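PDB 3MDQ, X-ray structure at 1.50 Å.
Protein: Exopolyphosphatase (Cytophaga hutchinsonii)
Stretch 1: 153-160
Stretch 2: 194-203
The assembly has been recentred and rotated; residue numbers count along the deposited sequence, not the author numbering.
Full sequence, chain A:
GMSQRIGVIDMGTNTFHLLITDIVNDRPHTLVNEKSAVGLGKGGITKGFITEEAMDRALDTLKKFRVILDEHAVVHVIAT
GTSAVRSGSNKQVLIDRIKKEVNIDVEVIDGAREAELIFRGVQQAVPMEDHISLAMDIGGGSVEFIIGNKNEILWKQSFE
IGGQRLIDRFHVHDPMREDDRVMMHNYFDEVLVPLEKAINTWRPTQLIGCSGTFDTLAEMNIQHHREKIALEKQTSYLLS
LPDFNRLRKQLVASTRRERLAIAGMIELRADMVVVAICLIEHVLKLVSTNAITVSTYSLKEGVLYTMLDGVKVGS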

# COMPACT_ATOMS: atom_id res chain seq x y z
N ILE A 153 15.51 3.62 10.66
CA ILE A 153 14.15 3.50 11.15
C ILE A 153 14.19 3.65 12.66
O ILE A 153 14.84 2.87 13.38
CB ILE A 153 13.49 2.17 10.75
CG1 ILE A 153 13.31 2.14 9.22
CG2 ILE A 153 12.20 1.98 11.55
CD1 ILE A 153 12.85 0.78 8.67
N LEU A 154 13.49 4.66 13.15
CA LEU A 154 13.37 4.94 14.56
C LEU A 154 12.27 4.16 15.25
O LEU A 154 12.39 3.76 16.41
CB LEU A 154 13.17 6.45 14.74
CG LEU A 154 14.31 7.32 14.20
CD1 LEU A 154 13.96 8.84 14.20
CD2 LEU A 154 15.61 7.09 15.01
N TRP A 155 11.17 3.94 14.52
CA TRP A 155 10.02 3.25 15.05
C TRP A 155 9.19 2.77 13.86
O TRP A 155 9.11 3.44 12.82
CB TRP A 155 9.16 4.18 15.93
CG TRP A 155 7.87 3.63 16.39
CD1 TRP A 155 7.62 2.94 17.55
CD2 TRP A 155 6.61 3.77 15.72
NE1 TRP A 155 6.26 2.65 17.63
CE2 TRP A 155 5.63 3.16 16.54
CE3 TRP A 155 6.21 4.38 14.53
CZ2 TRP A 155 4.28 3.09 16.16
CZ3 TRP A 155 4.88 4.35 14.17
CH2 TRP A 155 3.93 3.71 14.99
N LYS A 156 8.55 1.63 14.01
CA LYS A 156 7.56 1.20 13.00
C LYS A 156 6.51 0.32 13.62
O LYS A 156 6.76 -0.38 14.60
CB LYS A 156 8.19 0.48 11.82
CG LYS A 156 8.64 -0.97 12.01
CD LYS A 156 9.71 -1.15 13.01
CE LYS A 156 10.06 -2.63 13.17
NZ LYS A 156 11.35 -2.84 13.92
N GLN A 157 5.30 0.34 13.04
CA GLN A 157 4.23 -0.53 13.52
C GLN A 157 3.20 -0.70 12.41
O GLN A 157 2.90 0.24 11.69
CB GLN A 157 3.60 0.02 14.80
CG GLN A 157 2.68 -0.98 15.47
CD GLN A 157 2.51 -0.75 16.96
OE1 GLN A 157 3.37 -0.15 17.62
NE2 GLN A 157 1.39 -1.24 17.49
N SER A 158 2.67 -1.92 12.29
CA SER A 158 1.60 -2.25 11.38
C SER A 158 0.31 -2.40 12.19
O SER A 158 0.31 -2.98 13.28
CB SER A 158 1.92 -3.57 10.71
OG SER A 158 0.89 -4.00 9.85
N PHE A 159 -0.78 -1.92 11.63
CA PHE A 159 -2.10 -2.01 12.24
C PHE A 159 -3.08 -2.65 11.22
O PHE A 159 -3.12 -2.28 10.06
CB PHE A 159 -2.62 -0.62 12.60
CG PHE A 159 -1.76 0.12 13.60
CD1 PHE A 159 -0.66 0.85 13.19
CD2 PHE A 159 -2.06 0.07 14.95
CE1 PHE A 159 0.12 1.53 14.10
CE2 PHE A 159 -1.29 0.75 15.86
CZ PHE A 159 -0.19 1.48 15.43
N GLU A 160 -3.91 -3.57 11.70
CA GLU A 160 -4.88 -4.28 10.83
C GLU A 160 -6.16 -3.43 10.69
O GLU A 160 -7.25 -3.76 11.19
CB GLU A 160 -5.12 -5.72 11.36
CG GLU A 160 -3.85 -6.61 11.22
CD GLU A 160 -3.36 -6.88 9.74
OE1 GLU A 160 -4.16 -6.86 8.78
OE2 GLU A 160 -2.15 -7.16 9.54
N PRO A 194 -0.47 3.74 19.96
CA PRO A 194 0.99 3.54 19.86
C PRO A 194 1.61 4.51 18.84
O PRO A 194 2.74 4.92 18.99
CB PRO A 194 1.11 2.09 19.41
CG PRO A 194 -0.15 1.45 19.92
CD PRO A 194 -1.20 2.48 19.74
N LEU A 195 0.83 4.88 17.82
CA LEU A 195 1.30 5.86 16.86
C LEU A 195 1.42 7.25 17.49
O LEU A 195 2.43 7.95 17.31
CB LEU A 195 0.43 5.89 15.61
CG LEU A 195 0.75 7.00 14.63
CD1 LEU A 195 2.12 6.79 13.94
CD2 LEU A 195 -0.33 7.06 13.55
N GLU A 196 0.42 7.63 18.28
CA GLU A 196 0.47 8.91 18.94
C GLU A 196 1.71 9.01 19.83
O GLU A 196 2.40 10.05 19.88
CB GLU A 196 -0.75 9.12 19.83
CG GLU A 196 -2.02 9.38 19.18
CD GLU A 196 -3.03 9.71 20.30
OE1 GLU A 196 -3.60 8.78 20.89
OE2 GLU A 196 -3.12 10.90 20.68
N LYS A 197 1.97 7.94 20.57
CA LYS A 197 3.11 7.90 21.48
C LYS A 197 4.41 8.04 20.72
O LYS A 197 5.29 8.80 21.12
CB LYS A 197 3.06 6.62 22.32
CG LYS A 197 1.98 6.67 23.38
CD LYS A 197 1.98 5.41 24.22
CE LYS A 197 0.90 5.45 25.30
NZ LYS A 197 0.62 4.07 25.77
N ALA A 198 4.54 7.30 19.61
CA ALA A 198 5.75 7.40 18.78
C ALA A 198 5.97 8.77 18.17
O ALA A 198 7.10 9.24 18.07
CB ALA A 198 5.74 6.32 17.70
N ILE A 199 4.90 9.39 17.71
CA ILE A 199 4.99 10.74 17.18
C ILE A 199 5.45 11.71 18.27
O ILE A 199 6.34 12.56 18.05
CB ILE A 199 3.64 11.20 16.58
CG1 ILE A 199 3.36 10.45 15.28
CG2 ILE A 199 3.61 12.73 16.31
CD1 ILE A 199 1.93 10.64 14.69
N ASN A 200 4.95 11.53 19.48
CA ASN A 200 5.38 12.40 20.59
C ASN A 200 6.84 12.20 20.95
O ASN A 200 7.54 13.15 21.29
CB ASN A 200 4.50 12.14 21.81
CG ASN A 200 3.08 12.67 21.63
OD1 ASN A 200 2.81 13.45 20.72
ND2 ASN A 200 2.17 12.24 22.51
N THR A 201 7.29 10.97 20.88
CA THR A 201 8.68 10.61 21.17
C THR A 201 9.66 11.14 20.12
O THR A 201 10.66 11.79 20.46
CB THR A 201 8.83 9.10 21.31
OG1 THR A 201 8.05 8.70 22.43
CG2 THR A 201 10.28 8.69 21.57
N TRP A 202 9.37 10.87 18.85
CA TRP A 202 10.33 11.19 17.78
C TRP A 202 10.11 12.51 17.04
O TRP A 202 11.05 12.97 16.33
CB TRP A 202 10.40 10.02 16.80
CG TRP A 202 10.85 8.76 17.43
CD1 TRP A 202 10.08 7.67 17.76
CD2 TRP A 202 12.17 8.46 17.89
NE1 TRP A 202 10.85 6.71 18.37
CE2 TRP A 202 12.13 7.17 18.46
CE3 TRP A 202 13.38 9.16 17.86
CZ2 TRP A 202 13.27 6.56 18.99
CZ3 TRP A 202 14.51 8.55 18.39
CH2 TRP A 202 14.44 7.26 18.94
N ARG A 203 8.91 13.09 17.14
CA ARG A 203 8.59 14.41 16.55
C ARG A 203 8.88 14.52 15.05
O ARG A 203 9.60 15.40 14.60
CB ARG A 203 9.34 15.52 17.32
CG ARG A 203 9.06 15.53 18.83
CD ARG A 203 9.58 16.86 19.49

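The contact between strand 153-159 and helix 194-202 of this exopolyphosphatase centres on W155, whose indole lies against the helix at A198. The A198 methyl sits over one face of that indole: CB of A198 is 3.4 Å from the centroid of the five-membered ring of W155, 15° off the ring normal, a CH-pi contact, and its closest ring atom is CD2 of W155, at 3.3 Å from A198 CB. The small residue suits the place because the backbones come nearest here, with 7.0 Å between W155 CA and A198 CA, and a single methyl fills the space between helix and ring. The t rotamer of W155 (chi1 173°), with chi2 at 90°, lays the indole along the helix, so that its six-membered ring reaches the preceding turn. There CZ3 of W155 meets CD1 of L195 at 3.7 Å. The CA-to-CB bond of L195 points sideways, and its t, p rotamer (173°, 68°) carries this methyl to the tryptophan.

Toward the C-terminal end of the helix a second tryptophan repeats the theme with the roles exchanged: the helix now supplies the ring and the strand the aliphatic group. L154 lies over one face of W202, its CB 3.9 Å from the centroid of the six-membered ring of W202 and 14° off the normal, again a CH-pi contact, while L154 CD1 approaches W202 CE3 at 3.7 Å. W202 also borders W155, with W155 CB 4.0 Å from W202 CD1, so the two contacts adjoin. L154 and W155, although consecutive in the strand, both point toward the helix; the phi/psi of L154, -86/-35, depart from extended values and break the usual alternation. Beyond W155 the alternation is regular: K156 points away, while Q157 and F159 point toward the helix.

At the other end, F159 adds a buried aromatic ring beside P194 and L195. Its CZ lies 4.2 Å from P194 CB, which sits at the ring edge near its plane, and 4.5 Å from L195 CB. These looser contacts extend the apolar surface past the tryptophan. P194, compact and apolar, touches both F159 and Q157.

The polar margin is slight. Q157 OE1 stands 3.7 Å from P194 CB, a van der Waals contact at the margin, where Q157 stays partly exposed. P194 O, 3.7 Å from W155 CZ2, is already engaged within the helix, accepting from A198 N at 3.0 Å. No hydrogen bond joins the two stretches; packing alone accounts for the 418 Å² they bury, summed over both sides. The two axes run nearly antiparallel, at 170°, and approach to 9.6 Å, so the pairing runs in opposite directions along the two elements: Q157 with L195, W155 with A198, L154 with W202. E196 points away from the strand and the end of K197 leads away from it, leaving their charged groups outside the apolar contact.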